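Local coordinates for RNA-dependent RNA Polymerase (Bombyx mori cytoplasmic polyhedrosis virus, PDB 6TZ0), which catalyses RNA-templated RNA synthesis, making plus strands by fully conservative transcription and probably the complementary minus strands in genome replication, at residues A[791-796]-A[825-830]; A[1024-1029]-A[1196-1201]. All blocks are in the same frame, centred on the assembly; numbering follows the deposited sequence.

Interaction 1: residues A[791-796]-A[825-830]; sequences RFTLSV and STLMSL
V796, L830 and M828 lose the most surface where 791-796 meets 825-830, two antiparallel strands of a three-stranded sheet. Strand 827-831 is the middle strand, with 791-795 on one side of it and 813-815 on the other. F792 pairs with L830 and L794 with M828 as hydrogen-bonded pairs; T793 with S829 and S795 with L827 are non-hydrogen-bonded pairs. V796 extends the pairing past the last of these, its N donating to T826 O at 2.9 Å in a nearly straight bond. The CG2 methyl of V796 rests on M828 CB at 3.7 Å. The two side chains cross at about a right angle. The M828 chain bends at its last torsion (chi3 -74°), which brings CE to 3.9 Å from V796 CG2. Y801 of helix 801-808 touches both V796 and M828. At the other end of the strand pair, L830 lies side by side with F792, on the face that also carries L794 and M828. L830 N donates to F792 O at 2.9 Å, and F792 N returns a bond to L830 O. R791, which begins this edge strand, is an ATP-binding residue, as is R147, whose side chain lies close by; no ATP is bound here in this model. The closest apolar touch of the F792-L830 pair is at the ring edge, where L830 CD2 sits in the ring plane, 3.8 Å from F792 CD2.

Interaction 2: residues A[1024-1029]-A[1196-1201]; sequences FEVEDV and KRLGMV
F1024 and M1200 mark the tightly packed end of an antiparallel strand pair in a small mixed sheet of the C-terminal region. Strand 1196-1202 is central, between 1022-1027 and the short strand 1162-1163. The F1024 ring and M1200 lie side by side in a Met-aromatic contact, with M1200 SD 4.7 Å from the ring centroid in an oblique position. M1200 CG also touches F1024 CE1 at 3.8 Å. H1185 of helix 1174-1188 stacks on the F1024 ring, and V1162 touches both F1024 and M1200. Between E1025 and G1199 the backbone bonds run both ways, E1025 N to G1199 O at 2.7 Å and G1199 N to E1025 O at 2.8 Å. The opposite end is more open to solvent and more polar. There V1026 CG1 lies against K1196 CB, and K1196 NZ makes a weak bond of 3.3 Å to D1028 O. V1029 lies alongside R1197, its CG1 over the centre of one guanidinium face. R1197 forms a salt bridge with E1027, whose OE2 pairs with R1163 as well, so each carboxylate oxygen has an arginine partner. The carboxylate and guanidinium planes stand 65° apart. R1197 carries CG anti to its backbone N (chi1 -173°) and bends at chi3 (69°), which places NE. NE and NH2 of R1197 both grip E1027 OE1, side-on, with NE at 2.6 Å and NH2 at 3.0 Å.

Interactions 1 and 2 belong to separate sheets and share no strand. Their centres are 50 Å apart and their nearest atoms about 35 Å apart, so they do not touch. They follow one another along the chain: interaction 1 closes before interaction 2 opens. Both sheets have the strand order 1-3-2, with the last strand of the three in the middle. In interaction 1 the partners are 29 residues apart, a local fold-back that holds an ATP-binding residue. In interaction 2 they are 167 residues apart and away from the annotated sites. There a long excursion of the C-terminal region, 166 residues of which 65 are helical, is closed at the surface.

Interaction 1: residues A[791-796]-A[825-830]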
loop_
_atom_site.group_PDB
_atom_site.type_symbol
_atom_site.label_atom_id
_atom_site.label_comp_id
_atom_site.label_asym_id
_atom_site.label_seq_id
_atom_site.Cartn_x
_atom_site.Cartn_y
_atom_site.Cartn_z
ATOM N N ARG A 791 -24.296 -3.449 -26.055
ATOM C CA ARG A 791 -24.010 -4.587 -26.939
ATOM C C ARG A 791 -23.591 -5.896 -26.275
ATOM O O ARG A 791 -22.680 -5.927 -25.453
ATOM C CB ARG A 791 -22.936 -4.203 -27.954
ATOM C CG ARG A 791 -23.359 -3.142 -28.948
ATOM C CD ARG A 791 -22.454 -3.192 -30.163
ATOM N NE ARG A 791 -22.350 -4.552 -30.677
ATOM C CZ ARG A 791 -21.831 -4.866 -31.858
ATOM N NH1 ARG A 791 -21.782 -6.132 -32.244
ATOM N NH2 ARG A 791 -21.366 -3.914 -32.653
ATOM N N PHE A 792 -24.286 -6.973 -26.634
ATOM C CA PHE A 792 -23.984 -8.302 -26.117
ATOM C C PHE A 792 -23.924 -9.358 -27.232
ATOM O O PHE A 792 -24.879 -9.505 -27.990
ATOM C CB PHE A 792 -25.044 -8.687 -25.085
ATOM C CG PHE A 792 -24.655 -9.837 -24.204
ATOM C CD1 PHE A 792 -23.642 -9.699 -23.272
ATOM C CD2 PHE A 792 -25.320 -11.046 -24.287
ATOM C CE1 PHE A 792 -23.286 -10.753 -22.454
ATOM C CE2 PHE A 792 -24.971 -12.103 -23.471
ATOM C CZ PHE A 792 -23.952 -11.957 -22.554
ATOM N N THR A 793 -22.821 -10.100 -27.321
ATOM C CA THR A 793 -22.689 -11.168 -28.301
ATOM C C THR A 793 -22.566 -12.493 -27.571
ATOM O O THR A 793 -21.841 -12.593 -26.576
ATOM C CB THR A 793 -21.474 -10.951 -29.201
ATOM O OG1 THR A 793 -20.285 -10.942 -28.403
ATOM C CG2 THR A 793 -21.595 -9.632 -29.941
ATOM N N LEU A 794 -23.274 -13.502 -28.057
ATOM C CA LEU A 794 -23.281 -14.798 -27.405
ATOM C C LEU A 794 -23.253 -15.897 -28.453
ATOM O O LEU A 794 -23.991 -15.843 -29.440
ATOM C CB LEU A 794 -24.506 -14.944 -26.497
ATOM C CG LEU A 794 -24.567 -16.219 -25.662
ATOM C CD1 LEU A 794 -23.340 -16.324 -24.782
ATOM C CD2 LEU A 794 -25.828 -16.232 -24.817
ATOM N N SER A 795 -22.391 -16.887 -28.234
ATOM C CA SER A 795 -22.280 -18.019 -29.142
ATOM C C SER A 795 -23.496 -18.917 -28.990
ATOM O O SER A 795 -23.899 -19.248 -27.875
ATOM C CB SER A 795 -20.992 -18.795 -28.874
ATOM O OG SER A 795 -20.974 -19.325 -27.563
ATOM N N VAL A 796 -24.107 -19.273 -30.113
ATOM C CA VAL A 796 -25.336 -20.049 -30.127
ATOM C C VAL A 796 -25.155 -21.229 -31.075
ATOM O O VAL A 796 -24.431 -21.143 -32.072
ATOM C CB VAL A 796 -26.551 -19.178 -30.530
ATOM C CG1 VAL A 796 -26.852 -18.138 -29.463
ATOM C CG2 VAL A 796 -26.260 -18.457 -31.815
ATOM N N SER A 825 -21.073 -23.402 -34.036
ATOM C CA SER A 825 -21.588 -22.501 -32.997
ATOM C C SER A 825 -21.134 -21.054 -33.221
ATOM O O SER A 825 -20.306 -20.508 -32.491
ATOM C CB SER A 825 -21.207 -22.982 -31.589
ATOM O OG SER A 825 -19.824 -22.818 -31.328
ATOM N N THR A 826 -21.675 -20.459 -34.283
ATOM C CA THR A 826 -21.468 -19.037 -34.524
ATOM C C THR A 826 -22.158 -18.198 -33.452
ATOM O O THR A 826 -23.049 -18.657 -32.733
ATOM C CB THR A 826 -21.985 -18.630 -35.906
ATOM O OG1 THR A 826 -21.681 -17.250 -36.148
ATOM C CG2 THR A 826 -23.488 -18.847 -36.013
ATOM N N LEU A 827 -21.736 -16.945 -33.354
ATOM C CA LEU A 827 -22.193 -16.073 -32.287
ATOM C C LEU A 827 -23.266 -15.115 -32.788
ATOM O O LEU A 827 -23.208 -14.613 -33.911
ATOM C CB LEU A 827 -21.013 -15.316 -31.665
ATOM C CG LEU A 827 -20.081 -14.402 -32.466
ATOM C CD1 LEU A 827 -20.538 -12.950 -32.451
ATOM C CD2 LEU A 827 -18.666 -14.522 -31.929
ATOM N N MET A 828 -24.251 -14.874 -31.931
ATOM C CA MET A 828 -25.405 -14.049 -32.250
ATOM C C MET A 828 -25.317 -12.740 -31.481
ATOM O O MET A 828 -25.015 -12.732 -30.284
ATOM C CB MET A 828 -26.700 -14.782 -31.899
ATOM C CG MET A 828 -27.971 -14.120 -32.376
ATOM S SD MET A 828 -29.422 -15.028 -31.803
ATOM C CE MET A 828 -29.407 -16.473 -32.847
ATOM N N SER A 829 -25.578 -11.638 -32.172
ATOM C CA SER A 829 -25.516 -10.308 -31.581
ATOM C C SER A 829 -26.913 -9.896 -31.132
ATOM O O SER A 829 -27.820 -9.767 -31.959
ATOM C CB SER A 829 -24.952 -9.301 -32.583
ATOM O OG SER A 829 -24.924 -7.994 -32.041
ATOM N N LEU A 830 -27.088 -9.702 -29.827
ATOM C CA LEU A 830 -28.323 -9.138 -29.303
ATOM C C LEU A 830 -28.018 -7.850 -28.560
ATOM O O LEU A 830 -27.014 -7.747 -27.851
ATOM C CB LEU A 830 -29.086 -10.108 -28.375
ATOM C CG LEU A 830 -28.591 -10.532 -26.992
ATOM C CD1 LEU A 830 -29.772 -10.901 -26.130
ATOM C CD2 LEU A 830 -27.695 -11.741 -27.117
#

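Interaction 2: residues A[1024-1029]-A[1196-1201]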
loop_
_atom_site.group_PDB
_atom_site.type_symbol
_atom_site.label_atom_id
_atom_site.label_comp_id
_atom_site.label_asym_id
_atom_site.label_seq_id
_atom_site.Cartn_x
_atom_site.Cartn_y
_atom_site.Cartn_z
ATOM N N PHE A 1024 -49.207 9.816 -3.034
ATOM C CA PHE A 1024 -49.074 11.050 -2.275
ATOM C C PHE A 1024 -49.810 12.153 -3.011
ATOM O O PHE A 1024 -49.478 12.462 -4.158
ATOM C CB PHE A 1024 -47.601 11.423 -2.093
ATOM C CG PHE A 1024 -46.863 10.515 -1.170
ATOM C CD1 PHE A 1024 -46.877 10.736 0.194
ATOM C CD2 PHE A 1024 -46.190 9.412 -1.660
ATOM C CE1 PHE A 1024 -46.205 9.890 1.047
ATOM C CE2 PHE A 1024 -45.524 8.563 -0.811
ATOM C CZ PHE A 1024 -45.531 8.800 0.541
ATOM N N GLU A 1025 -50.792 12.747 -2.352
ATOM C CA GLU A 1025 -51.568 13.829 -2.926
ATOM C C GLU A 1025 -51.062 15.158 -2.393
ATOM O O GLU A 1025 -50.578 15.248 -1.264
ATOM C CB GLU A 1025 -53.054 13.659 -2.614
ATOM C CG GLU A 1025 -53.653 12.428 -3.247
ATOM C CD GLU A 1025 -55.124 12.280 -2.944
ATOM O OE1 GLU A 1025 -55.651 13.085 -2.150
ATOM O OE2 GLU A 1025 -55.756 11.356 -3.498
ATOM N N VAL A 1026 -51.183 16.193 -3.212
ATOM C CA VAL A 1026 -50.627 17.499 -2.893
ATOM C C VAL A 1026 -51.716 18.363 -2.272
ATOM O O VAL A 1026 -52.753 18.614 -2.893
ATOM C CB VAL A 1026 -50.039 18.167 -4.143
ATOM C CG1 VAL A 1026 -49.541 19.556 -3.816
ATOM C CG2 VAL A 1026 -48.926 17.313 -4.712
ATOM N N GLU A 1027 -51.480 18.814 -1.047
ATOM C CA GLU A 1027 -52.365 19.747 -0.374
ATOM C C GLU A 1027 -51.939 21.178 -0.675
ATOM O O GLU A 1027 -50.838 21.437 -1.157
ATOM C CB GLU A 1027 -52.356 19.497 1.131
ATOM C CG GLU A 1027 -52.993 18.191 1.561
ATOM C CD GLU A 1027 -52.885 17.967 3.056
ATOM O OE1 GLU A 1027 -52.147 18.725 3.714
ATOM O OE2 GLU A 1027 -53.553 17.055 3.580
ATOM N N ASP A 1028 -52.829 22.120 -0.379
ATOM C CA ASP A 1028 -52.553 23.534 -0.572
ATOM C C ASP A 1028 -51.892 24.182 0.643
ATOM O O ASP A 1028 -51.735 25.407 0.673
ATOM C CB ASP A 1028 -53.838 24.271 -0.946
ATOM C CG ASP A 1028 -54.963 24.010 0.029
ATOM O OD1 ASP A 1028 -54.797 23.157 0.926
ATOM O OD2 ASP A 1028 -56.018 24.664 -0.096
ATOM N N VAL A 1029 -51.493 23.388 1.629
ATOM C CA VAL A 1029 -50.773 23.871 2.798
ATOM C C VAL A 1029 -49.286 23.837 2.482
ATOM O O VAL A 1029 -48.747 22.787 2.117
ATOM C CB VAL A 1029 -51.095 23.025 4.040
ATOM C CG1 VAL A 1029 -50.246 23.459 5.215
ATOM C CG2 VAL A 1029 -52.563 23.130 4.379
ATOM N N LYS A 1196 -45.171 22.176 -0.877
ATOM C CA LYS A 1196 -46.501 21.876 -0.374
ATOM C C LYS A 1196 -46.483 20.621 0.490
ATOM O O LYS A 1196 -45.592 19.776 0.384
ATOM C CB LYS A 1196 -47.481 21.691 -1.528
ATOM C CG LYS A 1196 -47.711 22.924 -2.369
ATOM C CD LYS A 1196 -48.536 23.945 -1.625
ATOM C CE LYS A 1196 -48.898 25.110 -2.524
ATOM N NZ LYS A 1196 -49.718 26.135 -1.828
ATOM N N ARG A 1197 -47.489 20.505 1.350
ATOM C CA ARG A 1197 -47.595 19.351 2.229
ATOM C C ARG A 1197 -48.268 18.198 1.495
ATOM O O ARG A 1197 -49.211 18.400 0.729
ATOM C CB ARG A 1197 -48.376 19.714 3.493
ATOM C CG ARG A 1197 -48.388 18.625 4.551
ATOM C CD ARG A 1197 -49.062 19.047 5.836
ATOM N NE ARG A 1197 -50.500 19.226 5.689
ATOM C CZ ARG A 1197 -51.285 19.711 6.643
ATOM N NH1 ARG A 1197 -50.770 20.058 7.812
ATOM N NH2 ARG A 1197 -52.586 19.839 6.433
ATOM N N LEU A 1198 -47.778 16.988 1.729
ATOM C CA LEU A 1198 -48.308 15.804 1.074
ATOM C C LEU A 1198 -49.293 15.069 1.971
ATOM O O LEU A 1198 -49.253 15.170 3.198
ATOM C CB LEU A 1198 -47.175 14.861 0.668
ATOM C CG LEU A 1198 -46.227 15.425 -0.383
ATOM C CD1 LEU A 1198 -45.085 14.465 -0.644
ATOM C CD2 LEU A 1198 -46.981 15.728 -1.655
ATOM N N GLY A 1199 -50.188 14.324 1.331
ATOM C CA GLY A 1199 -51.110 13.445 2.021
ATOM C C GLY A 1199 -51.056 12.053 1.428
ATOM O O GLY A 1199 -51.219 11.889 0.219
ATOM N N MET A 1200 -50.822 11.046 2.260
ATOM C CA MET A 1200 -50.552 9.700 1.775
ATOM C C MET A 1200 -51.838 8.887 1.712
ATOM O O MET A 1200 -52.619 8.873 2.666
ATOM C CB MET A 1200 -49.533 9.003 2.677
ATOM C CG MET A 1200 -49.041 7.670 2.141
ATOM S SD MET A 1200 -47.781 6.912 3.177
ATOM C CE MET A 1200 -48.789 6.303 4.513
ATOM N N VAL A 1201 -52.050 8.213 0.586
ATOM C CA VAL A 1201 -53.151 7.275 0.419
ATOM C C VAL A 1201 -52.568 5.882 0.226
ATOM O O VAL A 1201 -51.497 5.723 -0.369
ATOM C CB VAL A 1201 -54.077 7.674 -0.751
ATOM C CG1 VAL A 1201 -54.792 8.962 -0.425
ATOM C CG2 VAL A 1201 -53.288 7.864 -2.025
#